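Local coordinates for concanavalin A-like lectin protein kinase family protein (Theobroma cacao, PDB 6CTH), which probably catalyses the transfer of phosphate from ATP to protein substrates, its kinase domain being captured here with an oxindole-type inhibitor and magnesium, at residues K57-E62 and W80-G85; D100-I103 and L109-W112; I118-A123 and V286-A291; S124-L129 and P278-V283; V230-E235 and L243-R248. All blocks are in the same frame, centred on the assembly; numbering follows the deposited sequence. Where two conformers were deposited one is given.

Overall arrangement
The contacts run from the N-lobe to the far side of the C-lobe of a protein kinase fold. Contact 1 lies alone in the N-lobe, its centre about 41 Å from that of contact 5; the side chain of Y59 is about 12 Å from both the inhibitor and the magnesium ion. Contact 2 stands nearer the pocket, with the side chain of H102 about 8 Å from the inhibitor, and touches contact 3 where L110 CD1 meets I118 CD1 at 3.9 Å. Contacts 3 and 4 join the same two helices, 112-132 and 280-287, with centres about 9 Å apart. Contact 5 is nested in the chain loop that each of them closes.

Contact 1: residues K57-E62 and W80-G85; sequences KEYASE and WCHERG
The phenol end of Y59 carries this contact, reaching from helix 54-66 into the side of strand 77-83 between W80 and H82. Its OH lies 3.5 Å from W80 CE3, on the six-membered part of the indole, and 3.9 Å from H82 CB. The same oxygen is 3.6 Å from C81 O, but no hydrogen bond is formed across the segments, so the contact is one of van der Waals packing around a polar tip. Further back on the phenol, CE1 approaches C81 O at 4.0 Å while CE2 comes within 4.1 Å of H82 ND1. The phenol ring runs past the strand backbone, its plane tilted to the W80 indole and nearly perpendicular to the H82 imidazole. Its reach comes from the first torsion: CG stands opposite the backbone N (chi1 170°), directing the ring outward from the helix. In W80 the indole is set between the backbone N and the carbonyl carbon (chi1 57°), and H82 CB lies in the plane of that indole, at its edge. CB of C81, by alternation along the strand, points away from Y59. The segments are well separated, with CA of Y59 and CA of W80 9.6 Å apart, so a long aromatic side chain bridges the gap. Helix 54-66 corresponds to the C-helix of the kinase fold; one turn on, E62 bonds to F160 N and to the hydroxyl of Y91. Y59 also packs on L87 and L89 of strand 86-92, which pairs with strand 77-83, while W80 makes backbone bonds to R3 and F5 beside the N-terminal strand 3-4.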
# COMPACT_ATOMS: atom_id res chain seq x y z
N LYS A 57 -1.32 6.20 -19.56
CA LYS A 57 -2.56 5.68 -19.02
C LYS A 57 -2.54 5.81 -17.47
O LYS A 57 -3.56 6.23 -16.88
CB LYS A 57 -2.77 4.22 -19.45
N GLU A 58 -1.41 5.50 -16.84
CA GLU A 58 -1.32 5.57 -15.37
C GLU A 58 -1.30 7.00 -14.88
O GLU A 58 -1.95 7.29 -13.89
CB GLU A 58 -0.16 4.78 -14.77
CG GLU A 58 -0.32 3.27 -14.92
CD GLU A 58 0.49 2.46 -13.91
OE1 GLU A 58 0.20 2.45 -12.69
OE2 GLU A 58 1.43 1.78 -14.33
N TYR A 59 -0.62 7.91 -15.59
CA TYR A 59 -0.73 9.33 -15.29
C TYR A 59 -2.19 9.79 -15.34
O TYR A 59 -2.68 10.46 -14.41
CB TYR A 59 0.12 10.16 -16.29
CG TYR A 59 -0.10 11.63 -16.20
CD1 TYR A 59 0.64 12.42 -15.32
CD2 TYR A 59 -1.10 12.24 -16.94
CE1 TYR A 59 0.39 13.80 -15.21
CE2 TYR A 59 -1.34 13.60 -16.86
CZ TYR A 59 -0.59 14.37 -15.99
OH TYR A 59 -0.86 15.70 -15.91
N ALA A 60 -2.90 9.42 -16.40
CA ALA A 60 -4.28 9.91 -16.60
C ALA A 60 -5.24 9.40 -15.52
O ALA A 60 -6.06 10.18 -14.96
CB ALA A 60 -4.78 9.50 -17.97
N SER A 61 -5.11 8.11 -15.22
CA SER A 61 -5.79 7.49 -14.11
C SER A 61 -5.44 8.19 -12.78
O SER A 61 -6.35 8.46 -11.99
CB SER A 61 -5.47 5.98 -14.03
OG SER A 61 -6.02 5.45 -12.82
N GLU A 62 -4.17 8.44 -12.52
CA GLU A 62 -3.81 9.07 -11.26
C GLU A 62 -4.49 10.43 -11.13
O GLU A 62 -5.12 10.69 -10.10
CB GLU A 62 -2.31 9.18 -11.07
CG GLU A 62 -1.81 10.02 -9.87
CD GLU A 62 -1.35 9.23 -8.65
OE1 GLU A 62 -1.37 8.00 -8.66
OE2 GLU A 62 -0.91 9.86 -7.67
N TRP A 80 0.39 19.14 -11.09
CA TRP A 80 0.59 18.34 -12.29
C TRP A 80 1.29 19.18 -13.35
O TRP A 80 1.39 20.42 -13.23
CB TRP A 80 -0.76 17.85 -12.86
CG TRP A 80 -1.72 18.98 -13.17
CD1 TRP A 80 -2.41 19.73 -12.26
CD2 TRP A 80 -2.08 19.48 -14.46
NE1 TRP A 80 -3.16 20.69 -12.91
CE2 TRP A 80 -2.98 20.56 -14.26
CE3 TRP A 80 -1.72 19.14 -15.77
CZ2 TRP A 80 -3.54 21.30 -15.32
CZ3 TRP A 80 -2.27 19.88 -16.85
CH2 TRP A 80 -3.18 20.94 -16.61
N CYS A 81 1.80 18.50 -14.36
CA CYS A 81 2.40 19.15 -15.54
C CYS A 81 2.19 18.20 -16.71
O CYS A 81 2.47 16.98 -16.61
CB CYS A 81 3.88 19.43 -15.29
SG CYS A 81 4.83 20.02 -16.75
N HIS A 82 1.60 18.74 -17.78
CA HIS A 82 1.37 18.02 -19.05
C HIS A 82 1.78 19.00 -20.13
O HIS A 82 0.97 19.86 -20.51
CB HIS A 82 -0.12 17.65 -19.22
CG HIS A 82 -0.41 16.79 -20.42
ND1 HIS A 82 -1.29 15.73 -20.38
CD2 HIS A 82 0.08 16.82 -21.69
CE1 HIS A 82 -1.33 15.15 -21.56
NE2 HIS A 82 -0.52 15.80 -22.38
N GLU A 83 3.04 18.92 -20.59
CA GLU A 83 3.64 20.00 -21.38
C GLU A 83 4.67 19.46 -22.35
O GLU A 83 5.65 18.84 -21.92
CB GLU A 83 4.30 21.04 -20.46
CG GLU A 83 4.35 22.42 -21.06
CD GLU A 83 5.43 23.30 -20.46
OE1 GLU A 83 5.39 23.55 -19.24
OE2 GLU A 83 6.32 23.77 -21.22
N ARG A 84 4.46 19.73 -23.65
CA ARG A 84 5.20 19.08 -24.73
C ARG A 84 4.93 17.54 -24.59
O ARG A 84 3.75 17.15 -24.43
CB ARG A 84 6.69 19.48 -24.70
N GLY A 85 5.96 16.70 -24.61
CA GLY A 85 5.79 15.25 -24.33
C GLY A 85 5.71 14.83 -22.86
O GLY A 85 5.21 13.74 -22.56

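Contact 2: residues D100-I103 and L109-W112; sequences DSHI and LLTW
L110 lays its branched end across the side chain of H102 at about a right angle and meets I103 at a slant. Its CD1 is the shared point, 3.9 Å from H102 CB and 3.8 Å from I103 CG2. The other methyl, CD2, turns to the imidazole and lies 4.1 Å from ND1, at a slant to the ring. L110 places its branch point beside its own backbone N, opposite the carbonyl carbon (chi1 -69°), which carries both methyls toward the helix. The H102 ring is gripped at both nitrogens, ND1 by the hydroxyl of S108 and NE2 by the carbonyl of N96; this pair of bonds fixes its rotation beside the leucine. The backbones are bridged by a water that accepts from L110 N at 3.0 Å and gives a weak bond to H102 O, also at 3.0 Å. The chain turns back after helix 99-103, the D-helix of the kinase fold, to enter helix 112-132, where the hydroxyl of T111 caps V114 N. L110 packs beyond this on I118 of that helix and on F153 in a neighbouring loop, tucked between the two helices.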
# COMPACT_ATOMS: atom_id res chain seq x y z
N ASP A 100 7.72 0.15 3.13
CA ASP A 100 8.63 -0.96 2.79
C ASP A 100 10.08 -0.71 3.29
O ASP A 100 10.74 -1.63 3.75
CB ASP A 100 8.59 -1.27 1.28
CG ASP A 100 9.03 -0.11 0.42
OD1 ASP A 100 8.62 1.06 0.68
OD2 ASP A 100 9.84 -0.33 -0.53
N SER A 101 10.52 0.54 3.24
CA SER A 101 11.88 0.93 3.65
C SER A 101 12.09 0.71 5.12
O SER A 101 13.20 0.40 5.53
CB SER A 101 12.17 2.37 3.31
OG SER A 101 12.19 2.49 1.91
N HIS A 102 11.03 0.76 5.91
CA HIS A 102 11.13 0.50 7.37
C HIS A 102 10.92 -0.93 7.72
O HIS A 102 11.76 -1.55 8.38
CB HIS A 102 10.14 1.36 8.12
CG HIS A 102 10.41 2.81 7.97
ND1 HIS A 102 11.00 3.55 8.97
CD2 HIS A 102 10.11 3.68 6.98
CE1 HIS A 102 11.06 4.81 8.60
NE2 HIS A 102 10.54 4.92 7.39
N ILE A 103 9.86 -1.52 7.20
CA ILE A 103 9.55 -2.88 7.61
C ILE A 103 10.44 -3.95 7.00
O ILE A 103 10.68 -4.97 7.65
CB ILE A 103 8.08 -3.25 7.43
CG1 ILE A 103 7.64 -3.19 5.96
CG2 ILE A 103 7.21 -2.40 8.34
CD1 ILE A 103 6.36 -4.00 5.80
N LEU A 109 13.25 0.67 13.11
CA LEU A 109 12.47 -0.42 13.68
C LEU A 109 11.16 0.20 14.06
O LEU A 109 11.12 1.07 14.93
CB LEU A 109 13.13 -1.00 14.94
CG LEU A 109 12.33 -2.10 15.67
CD1 LEU A 109 11.99 -3.25 14.73
CD2 LEU A 109 13.07 -2.62 16.90
N LEU A 110 10.09 -0.26 13.42
CA LEU A 110 8.75 0.20 13.76
C LEU A 110 8.26 -0.55 14.98
O LEU A 110 8.21 -1.77 14.96
CB LEU A 110 7.78 0.02 12.57
CG LEU A 110 8.06 0.97 11.37
CD1 LEU A 110 7.00 0.83 10.31
CD2 LEU A 110 8.15 2.43 11.75
N THR A 111 7.89 0.17 16.04
CA THR A 111 7.33 -0.45 17.24
C THR A 111 6.00 -1.15 16.91
O THR A 111 5.35 -0.84 15.89
CB THR A 111 7.01 0.55 18.37
OG1 THR A 111 5.96 1.45 17.96
CG2 THR A 111 8.25 1.39 18.80
N TRP A 112 5.61 -2.07 17.79
CA TRP A 112 4.34 -2.75 17.67
C TRP A 112 3.20 -1.72 17.62
O TRP A 112 2.30 -1.85 16.78
CB TRP A 112 4.07 -3.77 18.77
CG TRP A 112 2.73 -4.31 18.57
CD1 TRP A 112 1.60 -3.95 19.23
CD2 TRP A 112 2.34 -5.21 17.53
NE1 TRP A 112 0.53 -4.60 18.68
CE2 TRP A 112 0.96 -5.36 17.62
CE3 TRP A 112 3.03 -5.87 16.52
CZ2 TRP A 112 0.25 -6.20 16.77
CZ3 TRP A 112 2.31 -6.72 15.66
CH2 TRP A 112 0.93 -6.85 15.79
O HOH W 1 10.34 -2.02 11.00

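Contact 3: residues I118-A123 and V286-A291; sequences IVKDLA and VLNFEA
Helix 280-287 ends in a Schellman motif, and from this helix end L287 and N288 meet V119 and K120 of helix 112-132. On the buried side, V119 CG1 meets L287 CD1 at 3.9 Å, and the two side chains cross at about a right angle. The valine presents this methyl because CG1 stands opposite its backbone N (chi1 170°). On the outer side K120 follows a straight course: its chain is extended beyond CG, and CE passes 3.9 Å from L287 O. The ammonium is joined to that carbonyl by a water, which accepts from K120 NZ at 2.9 Å and donates to L287 O at 2.7 Å. L287 O takes a further hydrogen bond from the hydroxyl of Y116, so two partners hold this carbonyl at the helix end, and the nearby lysine charge may polarise it further. The N288 side chain lies close to the end of the same lysine. In the C-lobe of the kinase fold, helix 112-132 is the long E-helix, and helix 280-287 is the last helix of the lobe. V119 also touches F203 and I210 of helix 196-212 and L262 of helix 256-269, placing the apolar half of the contact in the helical core. The helix end itself is made by F289, whose positive phi (58°) reverses the chain; F289 N bonds to V286 O at 3.0 Å, and E290 N to Q285 O. The same V286 O lies over one face of the F289 ring, toward its rim, and the phenyl makes a cation-pi contact with K257.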
# COMPACT_ATOMS: atom_id res chain seq x y z
N ILE A 118 -0.67 1.79 11.91
CA ILE A 118 -0.53 1.85 10.47
C ILE A 118 -1.57 0.97 9.79
O ILE A 118 -2.16 1.37 8.79
CB ILE A 118 0.91 1.48 10.02
CG1 ILE A 118 1.89 2.64 10.37
CG2 ILE A 118 0.97 1.16 8.53
CD1 ILE A 118 3.36 2.29 10.30
N VAL A 119 -1.81 -0.23 10.30
CA VAL A 119 -2.79 -1.11 9.69
C VAL A 119 -4.17 -0.45 9.79
O VAL A 119 -4.94 -0.47 8.83
CB VAL A 119 -2.81 -2.50 10.36
CG1 VAL A 119 -4.00 -3.33 9.89
CG2 VAL A 119 -1.51 -3.21 10.07
N LYS A 120 -4.48 0.12 10.95
CA LYS A 120 -5.80 0.83 11.12
C LYS A 120 -5.92 2.04 10.15
O LYS A 120 -7.00 2.29 9.59
CB LYS A 120 -5.97 1.27 12.57
CG LYS A 120 -6.27 0.13 13.52
CD LYS A 120 -6.34 0.65 14.93
CE LYS A 120 -6.76 -0.43 15.86
NZ LYS A 120 -6.80 0.14 17.25
N ASP A 121 -4.81 2.74 9.94
CA ASP A 121 -4.73 3.89 8.99
C ASP A 121 -5.02 3.42 7.58
O ASP A 121 -5.81 4.00 6.87
CB ASP A 121 -3.34 4.58 8.95
CG ASP A 121 -3.03 5.46 10.17
OD1 ASP A 121 -3.94 5.78 10.96
OD2 ASP A 121 -1.83 5.87 10.31
N LEU A 122 -4.37 2.32 7.18
CA LEU A 122 -4.61 1.73 5.87
C LEU A 122 -6.06 1.28 5.75
O LEU A 122 -6.68 1.50 4.68
CB LEU A 122 -3.63 0.55 5.61
CG LEU A 122 -3.83 -0.16 4.28
CD1 LEU A 122 -3.61 0.73 3.12
CD2 LEU A 122 -2.85 -1.34 4.26
N ALA A 123 -6.63 0.68 6.81
CA ALA A 123 -8.02 0.21 6.77
C ALA A 123 -8.99 1.39 6.57
O ALA A 123 -9.92 1.31 5.78
CB ALA A 123 -8.39 -0.58 8.00
N VAL A 286 -13.25 -5.59 13.89
CA VAL A 286 -12.47 -6.65 14.52
C VAL A 286 -11.15 -6.14 15.10
O VAL A 286 -10.76 -6.51 16.22
CB VAL A 286 -12.26 -7.84 13.58
CG1 VAL A 286 -11.33 -8.88 14.18
CG2 VAL A 286 -13.60 -8.46 13.22
N LEU A 287 -10.42 -5.32 14.32
CA LEU A 287 -9.20 -4.69 14.79
C LEU A 287 -9.38 -3.85 16.07
O LEU A 287 -8.43 -3.75 16.88
CB LEU A 287 -8.56 -3.79 13.69
CG LEU A 287 -7.97 -4.61 12.54
CD1 LEU A 287 -7.58 -3.69 11.41
CD2 LEU A 287 -6.80 -5.55 12.92
N ASN A 288 -10.56 -3.24 16.22
CA ASN A 288 -10.89 -2.44 17.41
C ASN A 288 -11.63 -3.24 18.47
O ASN A 288 -12.17 -2.65 19.41
CB ASN A 288 -11.71 -1.22 17.01
CG ASN A 288 -10.90 -0.24 16.21
OD1 ASN A 288 -10.94 -0.23 14.98
ND2 ASN A 288 -10.09 0.53 16.89
N PHE A 289 -11.70 -4.56 18.31
CA PHE A 289 -12.29 -5.46 19.29
C PHE A 289 -13.75 -5.08 19.59
O PHE A 289 -14.22 -5.25 20.73
CB PHE A 289 -11.44 -5.46 20.57
CG PHE A 289 -10.02 -5.89 20.33
CD1 PHE A 289 -9.72 -7.23 20.09
CD2 PHE A 289 -8.99 -4.95 20.35
CE1 PHE A 289 -8.40 -7.63 19.86
CE2 PHE A 289 -7.68 -5.33 20.12
CZ PHE A 289 -7.39 -6.67 19.87
N GLU A 290 -14.45 -4.61 18.56
CA GLU A 290 -15.87 -4.31 18.63
C GLU A 290 -16.71 -5.44 18.01
O GLU A 290 -17.95 -5.39 18.04
CB GLU A 290 -16.16 -2.97 17.92
CG GLU A 290 -15.47 -1.77 18.57
CD GLU A 290 -15.75 -0.42 17.88
OE1 GLU A 290 -16.86 -0.18 17.36
OE2 GLU A 290 -14.86 0.45 17.90
N ALA A 291 -16.05 -6.46 17.45
CA ALA A 291 -16.74 -7.61 16.86
C ALA A 291 -15.85 -8.81 16.95
O ALA A 291 -14.63 -8.64 17.07
CB ALA A 291 -17.14 -7.34 15.41
O HOH W 2 -7.70 -2.07 18.90

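Contact 4: residues S124-L129 and P278-V283; sequences SALLYL and PSIRQV
The striking feature is that the I280 side chain rests directly on the main chain of helix 112-132: CG2 is 3.5 Å from L127 CA and 3.7 Å from L127 N. This close fit brings CA of L127 and CA of I280 to 5.8 Å. I280 places CG1 opposite its backbone N (chi1 -167°), a choice that sends CG1 and CD1 to L126 while CG2 presses on L127. Along that branch CG1 meets L126 CB at 3.8 Å, and CD1 meets L126 CD2 at 3.9 Å. The L127 side chain extends toward R281, and in one of the two R281 conformers its CD1 stands 3.7 Å above the guanidinium plane, over the centre; since R281 has a second conformer, this methyl-over-face contact is tentative. The helix carrying I280 starts at a capping box: Q282 N donates to S279 OG at 3.2 Å, and S279 N returns a bond to Q282 OE1 at 3.0 Å. These reciprocal bonds fix the first turn, from which I280 and R281 project. The P278-S279 pair belongs to the Arg-Pro-Ser segment familiar from the last subdomain of protein kinases. L126 packs further on D199 and F203 of helix 196-212, and V283 meets V265 and C269 of helix 256-269, so the start of helix 280-287 lies among three C-lobe helices.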
# COMPACT_ATOMS: atom_id res chain seq x y z
N SER A 124 -8.69 2.47 7.27
CA SER A 124 -9.47 3.75 7.14
C SER A 124 -9.43 4.28 5.73
O SER A 124 -10.46 4.69 5.17
CB SER A 124 -8.98 4.79 8.15
OG SER A 124 -9.40 4.39 9.46
N ALA A 125 -8.24 4.27 5.12
CA ALA A 125 -8.13 4.66 3.71
C ALA A 125 -9.01 3.82 2.80
O ALA A 125 -9.69 4.34 1.94
CB ALA A 125 -6.67 4.60 3.26
N LEU A 126 -8.95 2.51 2.97
CA LEU A 126 -9.71 1.60 2.16
C LEU A 126 -11.21 1.78 2.35
O LEU A 126 -11.97 1.67 1.41
CB LEU A 126 -9.29 0.16 2.45
CG LEU A 126 -9.49 -0.83 1.33
CD1 LEU A 126 -9.12 -0.24 -0.02
CD2 LEU A 126 -8.71 -2.11 1.59
N LEU A 127 -11.63 2.02 3.58
CA LEU A 127 -13.06 2.25 3.86
C LEU A 127 -13.53 3.46 3.07
O LEU A 127 -14.59 3.46 2.46
CB LEU A 127 -13.30 2.45 5.33
CG LEU A 127 -14.74 2.69 5.76
CD1 LEU A 127 -15.62 1.52 5.43
CD2 LEU A 127 -14.83 3.02 7.26
N TYR A 128 -12.73 4.50 3.12
CA TYR A 128 -13.04 5.74 2.37
C TYR A 128 -13.13 5.46 0.87
O TYR A 128 -14.08 5.86 0.17
CB TYR A 128 -12.05 6.80 2.72
CG TYR A 128 -12.17 8.09 1.88
CD1 TYR A 128 -13.11 9.03 2.21
CD2 TYR A 128 -11.33 8.36 0.81
CE1 TYR A 128 -13.25 10.21 1.47
CE2 TYR A 128 -11.44 9.53 0.07
CZ TYR A 128 -12.39 10.47 0.41
OH TYR A 128 -12.47 11.60 -0.35
N LEU A 129 -12.14 4.73 0.34
CA LEU A 129 -12.17 4.38 -1.05
C LEU A 129 -13.38 3.56 -1.45
O LEU A 129 -14.03 3.85 -2.46
CB LEU A 129 -10.85 3.64 -1.47
CG LEU A 129 -9.54 4.42 -1.42
CD1 LEU A 129 -8.38 3.51 -1.80
CD2 LEU A 129 -9.59 5.66 -2.30
N PRO A 278 -13.91 -10.54 4.36
CA PRO A 278 -14.73 -9.52 4.97
C PRO A 278 -14.80 -8.25 4.15
O PRO A 278 -13.96 -8.03 3.28
CB PRO A 278 -13.98 -9.21 6.26
CG PRO A 278 -12.53 -9.45 5.89
CD PRO A 278 -12.59 -10.62 4.98
N SER A 279 -15.77 -7.39 4.48
CA SER A 279 -15.72 -6.02 4.09
C SER A 279 -14.69 -5.29 4.93
O SER A 279 -14.36 -5.67 6.06
CB SER A 279 -17.06 -5.32 4.24
OG SER A 279 -17.43 -5.19 5.61
N ILE A 280 -14.18 -4.16 4.41
CA ILE A 280 -13.19 -3.43 5.18
C ILE A 280 -13.83 -2.85 6.48
O ILE A 280 -13.15 -2.72 7.49
CB ILE A 280 -12.45 -2.36 4.35
CG1 ILE A 280 -11.21 -1.86 5.09
CG2 ILE A 280 -13.38 -1.24 3.94
CD1 ILE A 280 -10.11 -2.87 5.20
N ARG A 281 -15.10 -2.51 6.45
CA ARG A 281 -15.76 -2.07 7.68
C ARG A 281 -15.76 -3.16 8.76
O ARG A 281 -15.51 -2.88 9.94
CB ARG A 281 -17.17 -1.55 7.39
CG ARG A 281 -17.80 -0.89 8.59
CD ARG A 281 -19.17 -0.29 8.28
NE ARG A 281 -19.25 0.62 7.13
CZ ARG A 281 -19.02 1.91 7.18
NH1 ARG A 281 -18.58 2.45 8.28
NH2 ARG A 281 -19.15 2.61 6.09
N GLN A 282 -15.97 -4.42 8.37
CA GLN A 282 -15.93 -5.54 9.32
C GLN A 282 -14.55 -5.73 9.88
O GLN A 282 -14.39 -6.05 11.05
CB GLN A 282 -16.41 -6.83 8.68
CG GLN A 282 -17.89 -6.87 8.34
CD GLN A 282 -18.28 -8.09 7.51
OE1 GLN A 282 -17.59 -8.50 6.56
NE2 GLN A 282 -19.40 -8.70 7.89
N VAL A 283 -13.52 -5.56 9.01
CA VAL A 283 -12.14 -5.62 9.44
C VAL A 283 -11.86 -4.59 10.52
O VAL A 283 -11.25 -4.92 11.53
CB VAL A 283 -11.19 -5.37 8.22
CG1 VAL A 283 -9.76 -5.06 8.66
CG2 VAL A 283 -11.23 -6.57 7.28

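Contact 5: residues V230-E235 and L243-R248; sequences VPWVWE and LDIADR
The CD1 methyl of I245 lies over the six-membered ring of W232 in a CH-pi contact, 3.9 Å from the ring centroid and 29° off its normal. The nearest ring atoms are W232 CZ3 at 3.5 Å and CH2 at 3.7 Å, so the methyl is shifted toward the outer end of the indole. The isoleucine gets there by folding: CG1 leaves beside the backbone N, and CD1 turns again at the second torsion (chi2 -62°), which curls the chain back onto helix 229-238. W232 instead swings its ring away from the helix, with CG opposite the backbone N (chi1 174°), and the indole and the isoleucine chain run alongside one another, pointing opposite ways. The same methyl also rests against V233, whose CG1 and CG2 are each 4.1 Å from I245 CD1 and whose side chain is about perpendicular to the isoleucine. At the indole edge, near the ring plane, W232 CH2 meets D244 O at 3.7 Å. The D244 carboxylate leads elsewhere, to a salt bridge with R241. Other partners hold the indole too: R214 makes a cation-pi contact, and the F221 ring meets it at an inclined angle. V233 continues inward onto L208, V263 and L267, while further along the loop D247 forms a salt bridge with R115. This is the G-helix region of a kinase C-lobe, where the chain leaving helix 229-238 folds back over it before entering helix 256-269.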
# COMPACT_ATOMS: atom_id res chain seq x y z
N VAL A 230 1.86 -15.98 2.95
CA VAL A 230 0.54 -16.30 3.41
C VAL A 230 0.40 -17.79 3.81
O VAL A 230 -0.15 -18.08 4.87
CB VAL A 230 -0.55 -15.85 2.39
CG1 VAL A 230 -1.92 -16.39 2.69
CG2 VAL A 230 -0.60 -14.31 2.32
N PRO A 231 0.90 -18.71 2.99
CA PRO A 231 0.79 -20.15 3.41
C PRO A 231 1.52 -20.45 4.70
O PRO A 231 1.01 -21.22 5.50
CB PRO A 231 1.43 -20.92 2.26
CG PRO A 231 1.38 -20.03 1.09
CD PRO A 231 1.38 -18.61 1.61
N TRP A 232 2.68 -19.83 4.92
CA TRP A 232 3.41 -20.04 6.17
C TRP A 232 2.67 -19.46 7.35
O TRP A 232 2.62 -20.08 8.39
CB TRP A 232 4.81 -19.43 6.06
CG TRP A 232 5.60 -19.46 7.30
CD1 TRP A 232 6.35 -20.51 7.78
CD2 TRP A 232 5.79 -18.39 8.23
NE1 TRP A 232 6.99 -20.15 8.95
CE2 TRP A 232 6.67 -18.85 9.24
CE3 TRP A 232 5.32 -17.08 8.29
CZ2 TRP A 232 7.07 -18.04 10.32
CZ3 TRP A 232 5.72 -16.27 9.37
CH2 TRP A 232 6.59 -16.77 10.37
N VAL A 233 2.06 -18.27 7.20
CA VAL A 233 1.24 -17.72 8.28
C VAL A 233 0.04 -18.63 8.56
O VAL A 233 -0.28 -18.92 9.73
CB VAL A 233 0.82 -16.24 8.04
CG1 VAL A 233 -0.07 -15.74 9.17
CG2 VAL A 233 2.04 -15.35 7.94
N TRP A 234 -0.60 -19.13 7.51
CA TRP A 234 -1.78 -19.95 7.71
C TRP A 234 -1.38 -21.28 8.43
O TRP A 234 -2.05 -21.69 9.38
CB TRP A 234 -2.53 -20.21 6.38
CG TRP A 234 -3.97 -20.32 6.59
CD1 TRP A 234 -4.61 -21.16 7.48
CD2 TRP A 234 -5.01 -19.60 5.92
NE1 TRP A 234 -5.97 -20.95 7.43
CE2 TRP A 234 -6.24 -20.00 6.49
CE3 TRP A 234 -5.03 -18.64 4.92
CZ2 TRP A 234 -7.50 -19.49 6.07
CZ3 TRP A 234 -6.30 -18.09 4.53
CH2 TRP A 234 -7.49 -18.53 5.10
N GLU A 235 -0.27 -21.87 8.01
CA GLU A 235 0.21 -23.08 8.64
C GLU A 235 0.55 -22.79 10.10
O GLU A 235 0.24 -23.58 10.97
CB GLU A 235 1.43 -23.63 7.90
CG GLU A 235 1.85 -25.03 8.31
CD GLU A 235 3.24 -25.38 7.79
OE1 GLU A 235 4.23 -24.92 8.38
OE2 GLU A 235 3.32 -26.13 6.80
N LEU A 243 2.51 -16.72 17.86
CA LEU A 243 3.63 -15.96 18.38
C LEU A 243 4.84 -16.02 17.45
O LEU A 243 5.56 -15.05 17.31
CB LEU A 243 4.02 -16.41 19.78
CG LEU A 243 3.05 -16.11 20.91
CD1 LEU A 243 3.75 -16.28 22.25
CD2 LEU A 243 2.50 -14.70 20.79
N ASP A 244 5.07 -17.18 16.85
CA ASP A 244 6.19 -17.33 15.89
C ASP A 244 6.12 -16.39 14.66
O ASP A 244 7.13 -16.20 13.97
CB ASP A 244 6.26 -18.77 15.35
CG ASP A 244 6.80 -19.75 16.36
OD1 ASP A 244 8.01 -19.67 16.68
OD2 ASP A 244 6.03 -20.63 16.82
N ILE A 245 4.93 -15.90 14.35
CA ILE A 245 4.73 -14.99 13.24
C ILE A 245 5.39 -13.62 13.40
O ILE A 245 5.88 -13.03 12.45
CB ILE A 245 3.24 -14.77 12.97
CG1 ILE A 245 2.55 -16.11 12.75
CG2 ILE A 245 3.03 -13.86 11.77
CD1 ILE A 245 3.08 -16.86 11.56
N ALA A 246 5.39 -13.12 14.62
CA ALA A 246 5.85 -11.77 14.92
C ALA A 246 7.27 -11.50 14.48
O ALA A 246 8.14 -12.38 14.58
CB ALA A 246 5.71 -11.47 16.40
N ASP A 247 7.46 -10.31 13.93
CA ASP A 247 8.77 -9.84 13.51
C ASP A 247 9.80 -10.11 14.63
O ASP A 247 9.64 -9.63 15.76
CB ASP A 247 8.68 -8.33 13.21
CG ASP A 247 9.91 -7.79 12.51
OD1 ASP A 247 11.04 -8.39 12.64
OD2 ASP A 247 9.76 -6.76 11.81
N ARG A 248 10.83 -10.89 14.29
CA ARG A 248 11.91 -11.24 15.21
C ARG A 248 12.52 -9.98 15.86
O ARG A 248 12.82 -10.00 17.05
CB ARG A 248 12.99 -12.11 14.51